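Cytochrome P450 reductase (Amycolatopsis methanolica 239, PDB 5OGX) transfers electrons from NADH, through FAD and a [2Fe-2S] cluster, to the cytochrome P450 GcoA, which O-demethylates guaiacol and other lignin-derived aromatics. Local coordinates at residues A[22-27]-A[36-41]; A[195-200]-A[328-333]. All coordinates share one frame; numbering follows the deposited sequence.

Contact 1. Residues A[22-27]-A[36-41]; sequences LLEAFL and SCNQGT. With FES (Fe2/s2 (inorganic) cluster), chain C.
The cluster-binding loop of the plant-type [2Fe-2S] ferredoxin domain meets helix 22-28 here, chiefly through N38, which reaches the E24 carboxylate and L23. N38 ND2 donates to E24 OE2 at 3.1 Å with an N-H...O angle of 158°. The acceptor lies close to the amide plane, while the donor comes to the anti side of the carboxylate oxygen. The side chains cross at about a right angle, yet the amide and carboxylate planes are only 35° apart. With CG anti to the backbone N (chi1 -159°), the N38 amide is carried out of the loop to the helix, and its other branch, OD1, lies 3.5 Å from L23 CD2, a methyl packing beside a carbonyl oxygen. On the cluster side, C37 SG binds an iron, FE1, at 2.4 Å, and C42 binds iron as well. C37 SG also accepts hydrogen bonds from Q39 N at 3.2 Å and T41 N at 3.4 Å, so the loop curls round the C37 sulfur. The stronger partner of N38 ND2 is E137 OE2, in the six-stranded antiparallel sheet. One amide nitrogen thus serves two carboxylates, which fixes the amide's rotation; the N-H bonds to C37 SG would be expected to stabilise negative charge on the thiolate.

Contact 2. Residues A[195-200]-A[328-333]; sequences GDFHLP and HREKFT. With FAD (flavin-adenine dinucleotide), chain B.
Aromatic packing and water bridges, with no direct hydrogen bond, join the loop after strand 187-194 to strand 327-331, an outermost strand of the parallel sheet; F197 and E330 carry most of it. E330 CB stands over one face of the F197 ring, 3.6 Å from the ring centroid and 16° off its normal, a CH-pi contact. H328 O lies at the edge of the ring, near its plane, 3.7 Å from F197 CE1. F197 is the centre of an inverse gamma turn, and its CG, anti to the backbone N (chi1 -170°), directs the ring at the strand. L222 and I225 of helix 219-232 also pack on it. The E330 chain bends at chi2 (85°), bringing its carboxylate back beside F197 CB. There each oxygen accepts a hydrogen bond from a water: the one at OE1 accepts from D196 N, the one at OE2 from F197 N. A third water donates to D196 O and H198 O and meets H328 ND1. This is the seam between the FAD-binding barrel and the nucleotide-binding domain of the ferredoxin-reductase fold, and past the strand's end the chain runs on to the flavin. F332 centres a second inverse gamma turn and lays one ring face over the isoalloxazine, with CE1 3.1 Å from FAD N5 and CE2 3.3 Å from FAD C4X. Replacing F332 by alanine is likely to leave this side of the flavin's central ring without its aromatic cover and open a gap there. T333 N and K331 O lie by the flavin methyl C8M, the latter at 3.6 Å.

Overall arrangement
The contacts follow one another along the chain, their centres 14 Å apart, and they hold different elements: contact 1 a helix and the cluster loop within one domain, contact 2 a loop and an edge strand from two domains. Contact 2 is the more central, its centre about 5 Å from the centre of the chain, against about 13 Å for contact 1, and buries 244 Å² against 121 Å². Both are partly buried. Contact 1 rests on a direct amide-carboxylate bond, whereas contact 2 relies on ring packing and water. They meet where Q39 NE2 probably bonds to T333 O at 3.1 Å, placing the cluster loop beside the residues that follow F332, whose ring face lies over the flavin.

Contact 1. Residues A[22-27]-A[36-41]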
loop_
_atom_site.group_PDB
_atom_site.type_symbol
_atom_site.label_atom_id
_atom_site.label_comp_id
_atom_site.label_asym_id
_atom_site.label_seq_id
_atom_site.Cartn_x
_atom_site.Cartn_y
_atom_site.Cartn_z
ATOM N N LEU A 22 -3.746 -8.411 17.525
ATOM C CA LEU A 22 -4.678 -7.315 17.771
ATOM C C LEU A 22 -5.137 -6.680 16.462
ATOM O O LEU A 22 -6.334 -6.452 16.250
ATOM C CB LEU A 22 -4.023 -6.260 18.664
ATOM C CG LEU A 22 -3.649 -6.686 20.080
ATOM C CD1 LEU A 22 -3.127 -5.496 20.893
ATOM C CD2 LEU A 22 -4.846 -7.323 20.739
ATOM N N LEU A 23 -4.193 -6.359 15.576
ATOM C CA LEU A 23 -4.569 -5.704 14.327
ATOM C C LEU A 23 -5.589 -6.534 13.558
ATOM O O LEU A 23 -6.603 -6.009 13.093
ATOM C CB LEU A 23 -3.338 -5.436 13.463
ATOM C CG LEU A 23 -3.708 -4.751 12.131
ATOM C CD1 LEU A 23 -4.318 -3.355 12.348
ATOM C CD2 LEU A 23 -2.481 -4.666 11.241
ATOM N N GLU A 24 -5.336 -7.838 13.408
ATOM C CA GLU A 24 -6.235 -8.641 12.588
ATOM C C GLU A 24 -7.597 -8.800 13.243
ATOM O O GLU A 24 -8.620 -8.791 12.552
ATOM C CB GLU A 24 -5.602 -9.997 12.286
ATOM C CG GLU A 24 -4.432 -9.804 11.345
ATOM C CD GLU A 24 -4.067 -11.035 10.572
ATOM O OE1 GLU A 24 -4.466 -12.145 10.993
ATOM O OE2 GLU A 24 -3.354 -10.878 9.558
ATOM N N ALA A 25 -7.634 -8.895 14.571
ATOM C CA ALA A 25 -8.916 -8.954 15.260
ATOM C C ALA A 25 -9.725 -7.679 15.023
ATOM O O ALA A 25 -10.926 -7.742 14.733
ATOM C CB ALA A 25 -8.701 -9.191 16.758
ATOM N N PHE A 26 -9.082 -6.506 15.138
ATOM C CA PHE A 26 -9.803 -5.253 14.928
ATOM C C PHE A 26 -10.266 -5.128 13.479
ATOM O O PHE A 26 -11.447 -4.886 13.220
ATOM C CB PHE A 26 -8.939 -4.043 15.322
ATOM C CG PHE A 26 -8.802 -3.860 16.825
ATOM C CD1 PHE A 26 -9.927 -3.740 17.630
ATOM C CD2 PHE A 26 -7.553 -3.817 17.423
ATOM C CE1 PHE A 26 -9.817 -3.599 19.018
ATOM C CE2 PHE A 26 -7.432 -3.665 18.810
ATOM C CZ PHE A 26 -8.564 -3.552 19.605
ATOM N N LEU A 27 -9.361 -5.307 12.509
ATOM C CA LEU A 27 -9.789 -5.091 11.127
ATOM C C LEU A 27 -10.824 -6.121 10.685
ATOM O O LEU A 27 -11.725 -5.801 9.900
ATOM C CB LEU A 27 -8.596 -5.105 10.167
ATOM C CG LEU A 27 -7.510 -4.048 10.364
ATOM C CD1 LEU A 27 -6.394 -4.254 9.325
ATOM C CD2 LEU A 27 -8.071 -2.632 10.284
ATOM N N SER A 36 0.201 -0.424 7.893
ATOM C CA SER A 36 0.784 -0.178 6.577
ATOM C C SER A 36 1.740 -1.277 6.134
ATOM O O SER A 36 2.523 -1.032 5.208
ATOM C CB SER A 36 1.599 1.135 6.541
ATOM O OG SER A 36 0.801 2.293 6.385
ATOM N N CYS A 37 1.732 -2.458 6.767
ATOM C CA CYS A 37 2.606 -3.551 6.336
ATOM C C CYS A 37 2.193 -4.903 6.907
ATOM O O CYS A 37 2.461 -5.939 6.287
ATOM C CB CYS A 37 4.070 -3.253 6.698
ATOM S SG CYS A 37 4.507 -3.575 8.437
ATOM N N ASN A 38 1.571 -4.909 8.096
ATOM C CA ASN A 38 1.170 -6.144 8.792
ATOM C C ASN A 38 2.342 -7.108 8.963
ATOM O O ASN A 38 2.157 -8.323 9.043
ATOM C CB ASN A 38 0.002 -6.843 8.080
ATOM C CG ASN A 38 -0.768 -7.789 9.003
ATOM O OD1 ASN A 38 -0.831 -7.577 10.224
ATOM N ND2 ASN A 38 -1.323 -8.859 8.431
ATOM N N GLN A 39 3.563 -6.575 9.046
ATOM C CA GLN A 39 4.729 -7.434 9.204
ATOM C C GLN A 39 5.768 -6.855 10.155
ATOM O O GLN A 39 6.895 -7.370 10.203
ATOM C CB GLN A 39 5.375 -7.726 7.822
ATOM C CG GLN A 39 6.091 -6.518 7.224
ATOM C CD GLN A 39 6.807 -6.833 5.916
ATOM O OE1 GLN A 39 6.564 -7.869 5.291
ATOM N NE2 GLN A 39 7.697 -5.934 5.499
ATOM N N GLY A 40 5.436 -5.802 10.909
ATOM C CA GLY A 40 6.320 -5.281 11.934
ATOM C C GLY A 40 7.381 -4.306 11.468
ATOM O O GLY A 40 8.252 -3.939 12.268
ATOM N N THR A 41 7.341 -3.863 10.215
ATOM C CA THR A 41 8.413 -3.009 9.708
ATOM C C THR A 41 8.035 -1.539 9.602
ATOM O O THR A 41 8.925 -0.685 9.696
ATOM C CB THR A 41 8.900 -3.493 8.331
ATOM O OG1 THR A 41 7.789 -3.631 7.440
ATOM C CG2 THR A 41 9.633 -4.826 8.455
HETATM FE FE1 FES C . 3.382 -2.108 9.989
HETATM FE FE2 FES C . 2.424 -3.110 12.205
HETATM S S1 FES C . 4.458 -2.436 11.893
HETATM S S2 FES C . 1.280 -2.612 10.393
#

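Contact 2. Residues A[195-200]-A[328-333]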
loop_
_atom_site.group_PDB
_atom_site.type_symbol
_atom_site.label_atom_id
_atom_site.label_comp_id
_atom_site.label_asym_id
_atom_site.label_seq_id
_atom_site.Cartn_x
_atom_site.Cartn_y
_atom_site.Cartn_z
ATOM N N GLY A 195 -4.152 -1.691 4.783
ATOM C CA GLY A 195 -3.358 -0.532 4.416
ATOM C C GLY A 195 -4.108 0.789 4.541
ATOM O O GLY A 195 -5.338 0.852 4.528
ATOM N N ASP A 196 -3.319 1.868 4.645
ATOM C CA ASP A 196 -3.815 3.226 4.829
ATOM C C ASP A 196 -3.469 4.155 3.670
ATOM O O ASP A 196 -3.686 5.368 3.775
ATOM C CB ASP A 196 -3.232 3.834 6.106
ATOM C CG ASP A 196 -3.826 3.257 7.340
ATOM O OD1 ASP A 196 -4.974 2.756 7.257
ATOM O OD2 ASP A 196 -3.138 3.332 8.390
ATOM N N PHE A 197 -2.920 3.633 2.580
ATOM C CA PHE A 197 -2.442 4.473 1.481
ATOM C C PHE A 197 -3.602 4.754 0.527
ATOM O O PHE A 197 -3.695 4.192 -0.565
ATOM C CB PHE A 197 -1.290 3.761 0.775
ATOM C CG PHE A 197 -0.533 4.611 -0.227
ATOM C CD1 PHE A 197 0.133 5.770 0.157
ATOM C CD2 PHE A 197 -0.418 4.179 -1.536
ATOM C CE1 PHE A 197 0.877 6.511 -0.769
ATOM C CE2 PHE A 197 0.313 4.911 -2.475
ATOM C CZ PHE A 197 0.962 6.079 -2.087
ATOM N N HIS A 198 -4.503 5.646 0.943
ATOM C CA HIS A 198 -5.682 5.921 0.124
ATOM C C HIS A 198 -6.146 7.347 0.367
ATOM O O HIS A 198 -5.727 7.998 1.320
ATOM C CB HIS A 198 -6.807 4.913 0.407
ATOM C CG HIS A 198 -7.250 4.884 1.839
ATOM N ND1 HIS A 198 -8.059 5.859 2.385
ATOM C CD2 HIS A 198 -6.995 4.000 2.836
ATOM C CE1 HIS A 198 -8.282 5.578 3.661
ATOM N NE2 HIS A 198 -7.644 4.459 3.963
ATOM N N LEU A 199 -7.046 7.819 -0.507
ATOM C CA LEU A 199 -7.568 9.168 -0.405
ATOM C C LEU A 199 -8.412 9.344 0.857
ATOM O O LEU A 199 -9.047 8.399 1.331
ATOM C CB LEU A 199 -8.444 9.481 -1.622
ATOM C CG LEU A 199 -7.662 9.583 -2.935
ATOM C CD1 LEU A 199 -8.581 9.495 -4.154
ATOM C CD2 LEU A 199 -6.899 10.886 -2.954
ATOM N N PRO A 200 -8.470 10.558 1.382
ATOM C CA PRO A 200 -9.426 10.865 2.448
ATOM C C PRO A 200 -10.849 10.763 1.931
ATOM O O PRO A 200 -11.066 10.639 0.712
ATOM C CB PRO A 200 -9.063 12.308 2.831
ATOM C CG PRO A 200 -8.486 12.883 1.604
ATOM C CD PRO A 200 -7.737 11.750 0.925
ATOM N N HIS A 328 1.940 11.389 1.761
ATOM C CA HIS A 328 1.433 10.041 1.994
ATOM C C HIS A 328 2.442 9.030 1.464
ATOM O O HIS A 328 3.035 9.241 0.406
ATOM C CB HIS A 328 0.072 9.859 1.292
ATOM C CG HIS A 328 -0.902 10.965 1.568
ATOM N ND1 HIS A 328 -1.909 10.855 2.506
ATOM C CD2 HIS A 328 -1.018 12.206 1.035
ATOM C CE1 HIS A 328 -2.608 11.980 2.533
ATOM N NE2 HIS A 328 -2.084 12.816 1.655
ATOM N N ARG A 329 2.638 7.919 2.187
ATOM C CA ARG A 329 3.720 6.985 1.856
ATOM C C ARG A 329 3.234 5.551 1.926
ATOM O O ARG A 329 2.460 5.203 2.825
ATOM C CB ARG A 329 4.926 7.096 2.826
ATOM C CG ARG A 329 5.194 8.460 3.425
ATOM C CD ARG A 329 5.545 8.387 4.914
ATOM N NE ARG A 329 5.964 9.702 5.401
ATOM C CZ ARG A 329 5.126 10.712 5.619
ATOM N NH1 ARG A 329 3.824 10.551 5.432
ATOM N NH2 ARG A 329 5.590 11.877 6.041
ATOM N N GLU A 330 3.726 4.717 1.004
ATOM C CA GLU A 330 3.552 3.264 1.056
ATOM C C GLU A 330 4.898 2.626 0.728
ATOM O O GLU A 330 5.380 2.710 -0.406
ATOM C CB GLU A 330 2.468 2.777 0.083
ATOM C CG GLU A 330 2.177 1.281 0.213
ATOM C CD GLU A 330 1.159 1.008 1.316
ATOM O OE1 GLU A 330 1.407 1.427 2.466
ATOM O OE2 GLU A 330 0.108 0.402 1.029
ATOM N N LYS A 331 5.529 1.985 1.707
ATOM C CA LYS A 331 6.844 1.394 1.461
ATOM C C LYS A 331 6.735 -0.102 1.198
ATOM O O LYS A 331 6.146 -0.836 2.002
ATOM C CB LYS A 331 7.781 1.650 2.640
ATOM C CG LYS A 331 7.794 3.100 3.080
ATOM C CD LYS A 331 8.577 3.231 4.368
ATOM C CE LYS A 331 9.171 4.597 4.514
ATOM N NZ LYS A 331 9.363 4.920 5.956
ATOM N N PHE A 332 7.313 -0.544 0.075
ATOM C CA PHE A 332 7.373 -1.961 -0.298
ATOM C C PHE A 332 8.553 -2.612 0.438
ATOM O O PHE A 332 9.537 -3.062 -0.153
ATOM C CB PHE A 332 7.523 -2.126 -1.813
ATOM C CG PHE A 332 6.272 -1.799 -2.617
ATOM C CD1 PHE A 332 5.126 -1.352 -2.003
ATOM C CD2 PHE A 332 6.270 -1.964 -4.002
ATOM C CE1 PHE A 332 3.972 -1.068 -2.736
ATOM C CE2 PHE A 332 5.134 -1.687 -4.752
ATOM C CZ PHE A 332 3.983 -1.235 -4.118
ATOM N N THR A 333 8.440 -2.672 1.756
ATOM C CA THR A 333 9.542 -3.181 2.560
ATOM C C THR A 333 9.664 -4.696 2.422
ATOM O O THR A 333 8.677 -5.409 2.615
ATOM C CB THR A 333 9.342 -2.812 4.023
ATOM O OG1 THR A 333 9.270 -1.383 4.145
ATOM C CG2 THR A 333 10.503 -3.322 4.846
HETATM P PA FAD B . 11.908 -12.508 -0.887
HETATM O O1A FAD B . 12.081 -14.008 -0.902
HETATM O O2A FAD B . 11.208 -11.981 0.343
HETATM O O5B FAD B . 13.368 -11.750 -1.006
HETATM C C5B FAD B . 14.430 -12.401 -1.665
HETATM C C4B FAD B . 15.728 -11.597 -1.360
HETATM O O4B FAD B . 15.706 -10.467 -2.014
HETATM C C3B FAD B . 15.778 -11.214 0.129
HETATM O O3B FAD B . 17.066 -11.257 0.552
HETATM C C2B FAD B . 15.203 -9.778 0.166
HETATM O O2B FAD B . 15.670 -9.028 1.370
HETATM C C1B FAD B . 15.608 -9.248 -0.959
HETATM N N9A FAD B . 14.624 -8.365 -1.528
HETATM C C8A FAD B . 13.316 -8.332 -1.238
HETATM N N7A FAD B . 12.749 -7.392 -2.006
HETATM C C5A FAD B . 13.713 -6.858 -2.778
HETATM C C6A FAD B . 13.670 -5.869 -3.732
HETATM N N6A FAD B . 12.687 -4.988 -4.336
HETATM N N1A FAD B . 14.777 -5.515 -4.371
HETATM C C2A FAD B . 15.954 -6.124 -4.082
HETATM N N3A FAD B . 16.005 -7.103 -3.142
HETATM C C4A FAD B . 14.871 -7.461 -2.494
HETATM N N1 FAD B . 5.774 -5.804 -4.672
HETATM C C2 FAD B . 5.286 -5.724 -6.043
HETATM O O2 FAD B . 5.912 -6.204 -6.928
HETATM N N3 FAD B . 4.000 -5.064 -6.311
HETATM C C4 FAD B . 3.203 -4.465 -5.287
HETATM O O4 FAD B . 2.179 -3.926 -5.545
HETATM C C4X FAD B . 3.740 -4.539 -3.894
HETATM N N5 FAD B . 2.957 -3.976 -2.837
HETATM C C5X FAD B . 3.503 -4.045 -1.484
HETATM C C6 FAD B . 2.770 -3.438 -0.459
HETATM C C7 FAD B . 3.304 -3.516 0.829
HETATM C C7M FAD B . 2.368 -2.825 1.821
HETATM C C8 FAD B . 4.510 -4.167 1.081
HETATM C C8M FAD B . 5.005 -4.209 2.521
HETATM C C9 FAD B . 5.241 -4.758 0.056
HETATM C C9A FAD B . 4.728 -4.681 -1.224
HETATM N N10 FAD B . 5.510 -5.312 -2.302
HETATM C C10 FAD B . 4.996 -5.206 -3.626
HETATM C "C1'" FAD B . 6.753 -6.050 -2.021
HETATM C "C2'" FAD B . 6.246 -7.554 -2.012
HETATM O "O2'" FAD B . 5.313 -7.843 -0.979
HETATM C "C3'" FAD B . 7.372 -8.604 -1.879
HETATM O "O3'" FAD B . 8.205 -8.213 -0.826
HETATM C "C4'" FAD B . 8.199 -8.711 -3.174
HETATM O "O4'" FAD B . 7.387 -9.168 -4.223
HETATM C "C5'" FAD B . 9.381 -9.688 -3.000
HETATM O "O5'" FAD B . 8.917 -10.875 -2.385
HETATM P P FAD B . 9.675 -12.293 -2.710
HETATM O O1P FAD B . 9.063 -13.346 -1.827
HETATM O O2P FAD B . 9.678 -12.581 -4.193
HETATM O O3P FAD B . 11.234 -12.020 -2.289
HETATM O O HOH W 1 -0.479 1.915 4.277
HETATM O O HOH W 2 -3.254 8.325 2.874
HETATM O O HOH W 3 -2.516 0.875 1.583
#